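Local coordinates for protein OLD nuclease (Thermus scotoductus, PDB 6P74) that degrades linear or supercoiled double-stranded DNA from the 5' to the 3' end, nicks and linearises circular DNA, and has a DNA-stimulated ATPase activity, at residues Glu276-Tyr281 and Ile305-His310; Tyr289-Leu294 and Phe314-Arg319. All coordinates share one frame; numbering follows the deposited sequence.

Contact 1: Glu276-Tyr281 and Ile305-His310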
ATOM      1  N   GLU A 276       2.386 -11.871   7.278  1.00 68.48           N
ATOM      2  CA  GLU A 276       3.464 -11.178   6.592  1.00 72.80           C
ATOM      3  C   GLU A 276       4.653 -11.121   7.551  1.00 76.14           C
ATOM      4  O   GLU A 276       4.608 -10.389   8.544  1.00 71.61           O
ATOM      5  CB  GLU A 276       2.969  -9.789   6.215  1.00 71.45           C
ATOM      6  CG  GLU A 276       3.643  -9.121   5.084  1.00 89.21           C
ATOM      7  CD  GLU A 276       3.076  -7.727   4.873  1.00104.92           C
ATOM      8  OE1 GLU A 276       2.724  -7.401   3.719  1.00112.80           O
ATOM      9  OE2 GLU A 276       2.966  -6.972   5.875  1.00107.04           O
ATOM     10  N   GLU A 277       5.699 -11.944   7.294  1.00 68.88           N
ATOM     11  CA  GLU A 277       6.948 -11.940   8.059  1.00 66.64           C
ATOM     12  C   GLU A 277       6.878 -12.283   9.543  1.00 65.95           C
ATOM     13  O   GLU A 277       7.338 -11.508  10.388  1.00 63.31           O
ATOM     14  CB  GLU A 277       7.660 -10.600   7.917  1.00 64.59           C
ATOM     15  CG  GLU A 277       8.682 -10.626   6.850  1.00 80.53           C
ATOM     16  CD  GLU A 277       8.232  -9.899   5.629  1.00 92.81           C
ATOM     17  OE1 GLU A 277       8.095  -8.659   5.731  1.00 97.45           O
ATOM     18  OE2 GLU A 277       8.020 -10.567   4.585  1.00 96.85           O
ATOM     19  N   PRO A 278       6.335 -13.444   9.899  1.00 60.10           N
ATOM     20  CA  PRO A 278       6.199 -13.775  11.320  1.00 54.57           C
ATOM     21  C   PRO A 278       7.383 -13.481  12.207  1.00 62.52           C
ATOM     22  O   PRO A 278       7.219 -13.403  13.432  1.00 59.06           O
ATOM     23  CB  PRO A 278       5.872 -15.267  11.311  1.00 53.22           C
ATOM     24  CG  PRO A 278       6.436 -15.781   9.991  1.00 54.58           C
ATOM     25  CD  PRO A 278       6.369 -14.659   9.035  1.00 62.26           C
ATOM     26  N   GLU A 279       8.562 -13.299  11.623  1.00 65.16           N
ATOM     27  CA  GLU A 279       9.750 -13.099  12.425  1.00 67.42           C
ATOM     28  C   GLU A 279       9.846 -11.697  12.978  1.00 68.79           C
ATOM     29  O   GLU A 279      10.599 -11.490  13.934  1.00 76.23           O
ATOM     30  CB  GLU A 279      11.021 -13.388  11.619  1.00 58.29           C
ATOM     31  CG  GLU A 279      11.250 -12.419  10.439  1.00 65.32           C
ATOM     32  CD  GLU A 279      10.603 -12.913   9.123  1.00 70.71           C
ATOM     33  OE1 GLU A 279       9.649 -13.731   9.202  1.00 60.86           O
ATOM     34  OE2 GLU A 279      11.065 -12.501   8.023  1.00 68.97           O
ATOM     35  N   MET A 280       9.124 -10.732  12.418  1.00 68.37           N
ATOM     36  CA  MET A 280       9.605  -9.366  12.550  1.00 78.81           C
ATOM     37  C   MET A 280       9.542  -8.896  13.994  1.00 78.44           C
ATOM     38  O   MET A 280       8.548  -9.108  14.699  1.00 78.60           O
ATOM     39  CB  MET A 280       8.868  -8.409  11.623  1.00 92.57           C
ATOM     40  CG  MET A 280       9.904  -7.476  10.974  1.00114.23           C
ATOM     41  SD  MET A 280       9.483  -6.469   9.543  1.00131.53           S
ATOM     42  CE  MET A 280      11.096  -6.174   8.819  1.00129.05           C
ATOM     43  N   TYR A 281      10.650  -8.299  14.427  1.00 83.40           N
ATOM     44  CA  TYR A 281      10.864  -7.730  15.751  1.00 77.17           C
ATOM     45  C   TYR A 281      10.862  -8.778  16.847  1.00 71.22           C
ATOM     46  O   TYR A 281      10.640  -8.447  18.008  1.00 75.97           O
ATOM     47  CB  TYR A 281       9.845  -6.627  16.051  1.00 78.48           C
ATOM     48  CG  TYR A 281       9.750  -5.625  14.923  1.00 78.54           C
ATOM     49  CD1 TYR A 281      10.887  -4.987  14.442  1.00 78.18           C
ATOM     50  CD2 TYR A 281       8.527  -5.354  14.304  1.00 80.96           C
ATOM     51  CE1 TYR A 281      10.809  -4.083  13.387  1.00 82.02           C
ATOM     52  CE2 TYR A 281       8.437  -4.459  13.253  1.00 79.95           C
ATOM     53  CZ  TYR A 281       9.581  -3.829  12.797  1.00 88.60           C
ATOM     54  OH  TYR A 281       9.495  -2.940  11.751  1.00101.58           O
ATOM     55  N   ILE A 305      -1.480 -22.076   8.424  1.00 69.25           N
ATOM     56  CA  ILE A 305      -0.648 -20.868   8.461  1.00 64.11           C
ATOM     57  C   ILE A 305      -0.005 -20.674   7.098  1.00 64.46           C
ATOM     58  O   ILE A 305       0.712 -21.557   6.606  1.00 65.20           O
ATOM     59  CB  ILE A 305       0.435 -20.933   9.555  1.00 71.74           C
ATOM     60  CG1 ILE A 305      -0.181 -21.223  10.914  1.00 74.50           C
ATOM     61  CG2 ILE A 305       1.180 -19.613   9.637  1.00 69.71           C
ATOM     62  CD1 ILE A 305      -1.011 -20.066  11.431  1.00 77.51           C
ATOM     63  N   ILE A 306      -0.234 -19.514   6.502  1.00 62.24           N
ATOM     64  CA  ILE A 306       0.381 -19.136   5.244  1.00 63.33           C
ATOM     65  C   ILE A 306       1.162 -17.862   5.507  1.00 70.11           C
ATOM     66  O   ILE A 306       0.598 -16.891   6.020  1.00 70.50           O
ATOM     67  CB  ILE A 306      -0.668 -18.914   4.146  1.00 66.25           C
ATOM     68  CG1 ILE A 306      -1.456 -20.198   3.883  1.00 68.57           C
ATOM     69  CG2 ILE A 306      -0.027 -18.356   2.868  1.00 54.87           C
ATOM     70  CD1 ILE A 306      -2.631 -19.974   2.936  1.00 68.44           C
ATOM     71  N   TYR A 307       2.449 -17.852   5.157  1.00 63.50           N
ATOM     72  CA  TYR A 307       3.226 -16.661   5.460  1.00 62.89           C
ATOM     73  C   TYR A 307       4.356 -16.449   4.464  1.00 60.68           C
ATOM     74  O   TYR A 307       4.874 -17.394   3.860  1.00 67.06           O
ATOM     75  CB  TYR A 307       3.779 -16.723   6.880  1.00 65.40           C
ATOM     76  CG  TYR A 307       4.643 -17.919   7.170  1.00 67.86           C
ATOM     77  CD1 TYR A 307       5.987 -17.924   6.832  1.00 69.33           C
ATOM     78  CD2 TYR A 307       4.125 -19.031   7.804  1.00 69.01           C
ATOM     79  CE1 TYR A 307       6.783 -19.002   7.103  1.00 62.70           C
ATOM     80  CE2 TYR A 307       4.910 -20.107   8.091  1.00 70.27           C
ATOM     81  CZ  TYR A 307       6.246 -20.089   7.741  1.00 73.31           C
ATOM     82  OH  TYR A 307       7.048 -21.172   8.022  1.00 75.32           O
ATOM     83  N   SER A 308       4.695 -15.177   4.270  1.00 65.55           N
ATOM     84  CA  SER A 308       5.970 -14.770   3.703  1.00 65.16           C
ATOM     85  C   SER A 308       6.989 -14.651   4.836  1.00 62.18           C
ATOM     86  O   SER A 308       6.635 -14.376   5.985  1.00 64.84           O
ATOM     87  CB  SER A 308       5.834 -13.449   2.941  1.00 67.72           C
ATOM     88  OG  SER A 308       5.404 -12.384   3.782  1.00 72.32           O
ATOM     89  N   THR A 309       8.258 -14.910   4.514  1.00 69.14           N
ATOM     90  CA  THR A 309       9.316 -14.838   5.513  1.00 66.48           C
ATOM     91  C   THR A 309      10.652 -14.532   4.856  1.00 70.77           C
ATOM     92  O   THR A 309      10.891 -14.867   3.690  1.00 68.03           O
ATOM     93  CB  THR A 309       9.443 -16.139   6.315  1.00 64.15           C
ATOM     94  OG1 THR A 309      10.262 -15.911   7.459  1.00 63.97           O
ATOM     95  CG2 THR A 309      10.089 -17.223   5.476  1.00 64.23           C
ATOM     96  N   HIS A 310      11.522 -13.885   5.632  1.00 74.61           N
ATOM     97  CA  HIS A 310      12.925 -13.690   5.291  1.00 82.55           C
ATOM     98  C   HIS A 310      13.847 -14.448   6.224  1.00 80.61           C
ATOM     99  O   HIS A 310      15.071 -14.313   6.114  1.00 84.37           O
ATOM    100  CB  HIS A 310      13.289 -12.206   5.342  1.00 92.17           C
ATOM    101  CG  HIS A 310      12.833 -11.432   4.153  1.00109.62           C
ATOM    102  ND1 HIS A 310      13.552 -11.394   2.975  1.00117.99           N
ATOM    103  CD2 HIS A 310      11.739 -10.658   3.955  1.00114.06           C
ATOM    104  CE1 HIS A 310      12.916 -10.635   2.101  1.00120.66           C
ATOM    105  NE2 HIS A 310      11.815 -10.175   2.670  1.00117.37           N
TER

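Contact 2: Tyr289-Leu294 and Phe314-Arg319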
ATOM      1  N   TYR A 289      10.728 -20.125  19.075  1.00 69.10           N
ATOM      2  CA  TYR A 289       9.557 -20.487  19.862  1.00 66.01           C
ATOM      3  C   TYR A 289       8.272 -20.329  19.036  1.00 65.04           C
ATOM      4  O   TYR A 289       7.433 -21.227  18.993  1.00 68.04           O
ATOM      5  CB  TYR A 289       9.542 -19.639  21.142  1.00 69.56           C
ATOM      6  CG  TYR A 289       8.385 -19.916  22.052  1.00 70.49           C
ATOM      7  CD1 TYR A 289       7.155 -19.358  21.800  1.00 73.67           C
ATOM      8  CD2 TYR A 289       8.525 -20.733  23.164  1.00 79.91           C
ATOM      9  CE1 TYR A 289       6.083 -19.604  22.612  1.00 77.27           C
ATOM     10  CE2 TYR A 289       7.451 -20.987  23.997  1.00 80.56           C
ATOM     11  CZ  TYR A 289       6.225 -20.416  23.701  1.00 77.31           C
ATOM     12  OH  TYR A 289       5.119 -20.641  24.488  1.00 78.46           O
ATOM     13  N   PHE A 290       8.137 -19.211  18.320  1.00 63.05           N
ATOM     14  CA  PHE A 290       6.948 -18.968  17.508  1.00 60.28           C
ATOM     15  C   PHE A 290       6.798 -20.023  16.403  1.00 68.22           C
ATOM     16  O   PHE A 290       5.717 -20.602  16.216  1.00 67.34           O
ATOM     17  CB  PHE A 290       7.031 -17.546  16.934  1.00 55.66           C
ATOM     18  CG  PHE A 290       5.724 -16.998  16.420  1.00 65.63           C
ATOM     19  CD1 PHE A 290       4.504 -17.550  16.816  1.00 68.03           C
ATOM     20  CD2 PHE A 290       5.716 -15.926  15.536  1.00 60.99           C
ATOM     21  CE1 PHE A 290       3.310 -17.041  16.326  1.00 64.53           C
ATOM     22  CE2 PHE A 290       4.521 -15.406  15.053  1.00 62.16           C
ATOM     23  CZ  PHE A 290       3.321 -15.966  15.437  1.00 61.89           C
ATOM     24  N   TYR A 291       7.877 -20.289  15.662  1.00 69.15           N
ATOM     25  CA  TYR A 291       7.823 -21.286  14.597  1.00 70.45           C
ATOM     26  C   TYR A 291       7.392 -22.650  15.129  1.00 70.34           C
ATOM     27  O   TYR A 291       6.528 -23.311  14.546  1.00 70.36           O
ATOM     28  CB  TYR A 291       9.179 -21.389  13.898  1.00 70.89           C
ATOM     29  CG  TYR A 291       9.227 -22.397  12.759  1.00 69.58           C
ATOM     30  CD1 TYR A 291       8.408 -22.263  11.648  1.00 64.69           C
ATOM     31  CD2 TYR A 291      10.102 -23.477  12.795  1.00 71.74           C
ATOM     32  CE1 TYR A 291       8.447 -23.188  10.600  1.00 65.97           C
ATOM     33  CE2 TYR A 291      10.153 -24.399  11.751  1.00 75.05           C
ATOM     34  CZ  TYR A 291       9.326 -24.244  10.658  1.00 71.65           C
ATOM     35  OH  TYR A 291       9.381 -25.155   9.625  1.00 77.64           O
ATOM     36  N   ARG A 292       8.001 -23.100  16.226  1.00 69.76           N
ATOM     37  CA  ARG A 292       7.601 -24.378  16.812  1.00 67.96           C
ATOM     38  C   ARG A 292       6.121 -24.379  17.170  1.00 71.21           C
ATOM     39  O   ARG A 292       5.425 -25.389  17.006  1.00 72.46           O
ATOM     40  CB  ARG A 292       8.440 -24.669  18.049  1.00 72.03           C
ATOM     41  CG  ARG A 292       8.359 -26.118  18.494  1.00 84.13           C
ATOM     42  CD  ARG A 292       8.174 -26.234  19.992  1.00 93.61           C
ATOM     43  NE  ARG A 292       6.915 -25.629  20.422  1.00100.35           N
ATOM     44  CZ  ARG A 292       5.768 -26.294  20.542  1.00102.30           C
ATOM     45  NH1 ARG A 292       5.720 -27.598  20.261  1.00104.04           N
ATOM     46  NH2 ARG A 292       4.666 -25.652  20.940  1.00 92.15           N
ATOM     47  N   LEU A 293       5.625 -23.243  17.658  1.00 71.33           N
ATOM     48  CA  LEU A 293       4.223 -23.124  18.022  1.00 74.75           C
ATOM     49  C   LEU A 293       3.329 -23.197  16.792  1.00 71.13           C
ATOM     50  O   LEU A 293       2.302 -23.887  16.804  1.00 71.48           O
ATOM     51  CB  LEU A 293       4.020 -21.815  18.780  1.00 79.26           C
ATOM     52  CG  LEU A 293       2.707 -21.428  19.416  1.00 84.81           C
ATOM     53  CD1 LEU A 293       2.974 -20.183  20.211  1.00 91.67           C
ATOM     54  CD2 LEU A 293       1.711 -21.138  18.344  1.00 87.70           C
ATOM     55  N   LEU A 294       3.704 -22.492  15.723  1.00 68.15           N
ATOM     56  CA  LEU A 294       2.908 -22.528  14.508  1.00 69.91           C
ATOM     57  C   LEU A 294       2.904 -23.925  13.903  1.00 73.44           C
ATOM     58  O   LEU A 294       1.858 -24.403  13.443  1.00 74.79           O
ATOM     59  CB  LEU A 294       3.429 -21.488  13.516  1.00 68.11           C
ATOM     60  CG  LEU A 294       3.181 -20.052  13.989  1.00 69.92           C
ATOM     61  CD1 LEU A 294       3.951 -19.047  13.154  1.00 61.43           C
ATOM     62  CD2 LEU A 294       1.687 -19.714  13.984  1.00 68.67           C
ATOM     63  N   PHE A 314      11.956 -19.724  10.050  1.00 70.35           N
ATOM     64  CA  PHE A 314      10.615 -20.056   9.577  1.00 68.58           C
ATOM     65  C   PHE A 314      10.602 -20.788   8.235  1.00 69.77           C
ATOM     66  O   PHE A 314       9.529 -21.200   7.770  1.00 65.12           O
ATOM     67  CB  PHE A 314       9.768 -18.782   9.466  1.00 62.28           C
ATOM     68  CG  PHE A 314       9.395 -18.184  10.788  1.00 63.48           C
ATOM     69  CD1 PHE A 314      10.255 -17.304  11.437  1.00 68.23           C
ATOM     70  CD2 PHE A 314       8.182 -18.503  11.389  1.00 61.68           C
ATOM     71  CE1 PHE A 314       9.914 -16.761  12.666  1.00 63.08           C
ATOM     72  CE2 PHE A 314       7.825 -17.958  12.616  1.00 59.06           C
ATOM     73  CZ  PHE A 314       8.690 -17.084  13.255  1.00 61.66           C
ATOM     74  N   ALA A 315      11.743 -20.960   7.586  1.00 74.10           N
ATOM     75  CA  ALA A 315      11.777 -21.639   6.294  1.00 69.19           C
ATOM     76  C   ALA A 315      12.711 -22.831   6.464  1.00 73.23           C
ATOM     77  O   ALA A 315      13.916 -22.727   6.224  1.00 70.07           O
ATOM     78  CB  ALA A 315      12.202 -20.702   5.194  1.00 63.00           C
ATOM     79  N   ASP A 316      12.137 -23.957   6.890  1.00 80.54           N
ATOM     80  CA  ASP A 316      12.887 -25.144   7.288  1.00 82.69           C
ATOM     81  C   ASP A 316      13.059 -26.074   6.095  1.00 77.87           C
ATOM     82  O   ASP A 316      12.064 -26.521   5.513  1.00 78.32           O
ATOM     83  CB  ASP A 316      12.155 -25.868   8.413  1.00 82.92           C
ATOM     84  CG  ASP A 316      13.061 -26.760   9.211  1.00 97.72           C
ATOM     85  OD1 ASP A 316      13.726 -27.649   8.613  1.00100.03           O
ATOM     86  OD2 ASP A 316      13.118 -26.552  10.446  1.00107.12           O
ATOM     87  N   VAL A 317      14.314 -26.398   5.752  1.00 69.03           N
ATOM     88  CA  VAL A 317      14.525 -27.292   4.617  1.00 76.02           C
ATOM     89  C   VAL A 317      13.975 -28.688   4.903  1.00 84.62           C
ATOM     90  O   VAL A 317      13.593 -29.408   3.977  1.00 93.79           O
ATOM     91  CB  VAL A 317      16.011 -27.352   4.215  1.00 81.66           C
ATOM     92  CG1 VAL A 317      16.770 -27.909   5.323  1.00 80.16           C
ATOM     93  CG2 VAL A 317      16.209 -28.254   3.047  1.00 92.54           C
ATOM     94  N   ASN A 318      13.922 -29.104   6.166  1.00 82.90           N
ATOM     95  CA  ASN A 318      13.395 -30.431   6.457  1.00 84.79           C
ATOM     96  C   ASN A 318      11.894 -30.486   6.257  1.00 86.91           C
ATOM     97  O   ASN A 318      11.328 -31.573   6.133  1.00 93.17           O
ATOM     98  CB  ASN A 318      13.768 -30.851   7.879  1.00 94.03           C
ATOM     99  CG  ASN A 318      15.263 -30.705   8.147  1.00113.80           C
ATOM    100  OD1 ASN A 318      16.061 -31.607   7.845  1.00114.53           O
ATOM    101  ND2 ASN A 318      15.656 -29.549   8.691  1.00120.17           N
ATOM    102  N   ARG A 319      11.242 -29.342   6.190  1.00 64.74           N
ATOM    103  CA  ARG A 319       9.819 -29.300   5.901  1.00 69.76           C
ATOM    104  C   ARG A 319       9.913 -28.695   4.497  1.00 64.99           C
ATOM    105  O   ARG A 319      10.019 -27.476   4.331  1.00 67.57           O
ATOM    106  CB  ARG A 319       9.138 -28.386   6.925  1.00 74.43           C
ATOM    107  CG  ARG A 319       7.682 -28.649   7.165  1.00 84.11           C
ATOM    108  CD  ARG A 319       7.193 -27.788   8.323  1.00 94.73           C
ATOM    109  NE  ARG A 319       7.363 -28.416   9.635  1.00 92.98           N
ATOM    110  CZ  ARG A 319       6.369 -29.007  10.297  1.00 90.41           C
ATOM    111  NH1 ARG A 319       5.142 -29.036   9.774  1.00 82.69           N
ATOM    112  NH2 ARG A 319       6.592 -29.551  11.487  1.00 94.82           N
TER

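Contact 1: Glu276-Tyr281 and Ile305-His310
E279 crosses to T309 and H310 with both carboxylate oxygens, while E276 and E277 meet S308, joining two neighbouring parallel strands of the P-loop ATPase core where they end. By sequence and position, residues 276-281 probably hold the end of the Walker B strand and the turn after it. H310 probably corresponds to the H-loop (switch) histidine of ABC ATPases. E279 OE2 accepts a hydrogen bond from the backbone N of H310 at 2.8 Å, on its syn side and nearly straight (162° at the hydrogen). Its other oxygen, OE1, takes the hydroxyl of T309 from above the carboxylate plane, with OG1 2.9 Å away. The E279 chain bends at chi2 (-90°), and its carboxylate faces T309 and H310. T309 OG1 is gripped twice, since it also meets the backbone N of S311. Nearer the strands, E277 N bonds to S308 O at 2.9 Å along a clearly bent path, just beyond the parallel bridge between E276 and S308. S308 OG donates a long bond to E277 OE2, 3.3 Å away and above that carboxylate plane. The side chains of P278 and Y307 cross at about a right angle, and P278 CG forms a CH-pi contact over one ring face, 4.2 Å from the Y307 centroid and 27° off the normal. Further out, the E276 side chain touches T35 of the P-loop, a residue thought to bind ATP, and packs on R56 of the second subunit. Its buried carboxylate is doubly held, OE1 by a salt bridge to R39 and OE2 by the backbone N of H140.

Contact 2: Tyr289-Leu294 and Phe314-Arg319
Y291 and F314 pack side against side, their side chains running past one another in opposite directions. The tyrosine ring turns its edge to the face of the phenylalanine in an offset edge-to-face pair, with the planes at 70° and the Y291 and F314 ring centroids 5.7 Å apart. Each residue also sets an aliphatic carbon over the other's ring: Y291 CB is 4.2 Å from the centroid of F314, displaced toward the rim, and F314 CA is 4.1 Å from the centroid of Y291. CG of Y291 stands anti to its backbone N (chi1 -180°), and its CB-CG side meets F314. At the F314 edge the helix supplies two more groups near the ring plane: F290 CD2 lies 3.9 Å from F314 CZ, and L294 CD1 approaches F314 CE2. The phenolic end of Y291 reaches D316 and R319, its OH 3.1 Å from D316 CB and 3.7 Å from R319 CD. D316 is itself fixed by an Asx turn, its OD1 receiving both the backbone N and ND2 of N318 on different lone pairs. R319 continues to a salt bridge with D299, while V317 faces away and packs on I415 and V418 of the Toprim domain. Helix 284-299 connects the neighbouring parallel strands 272-276 and 304-308 in a beta-alpha-beta crossover of the P-loop NTPase fold, with the loop that follows the second strand folded back against it.

Contacts 1 and 2 interleave along the chain, in the order 276-281, 289-294, 305-310, 314-319, and their centres are 11 Å apart in the ATPase domain. Strand 272-276, helix 284-299 and strand 304-308 follow one another, so contact 1 joins the ends of the two strands and contact 2 joins the helix between them to the loop that follows. Y307 and P278 both meet F314: Y307 OH lies 2.5 Å from F314 O, a probable hydrogen bond, and P278 CG packs on F314 CD2. Packing thus continues from beside the P-loop to the loop that meets the Toprim domain.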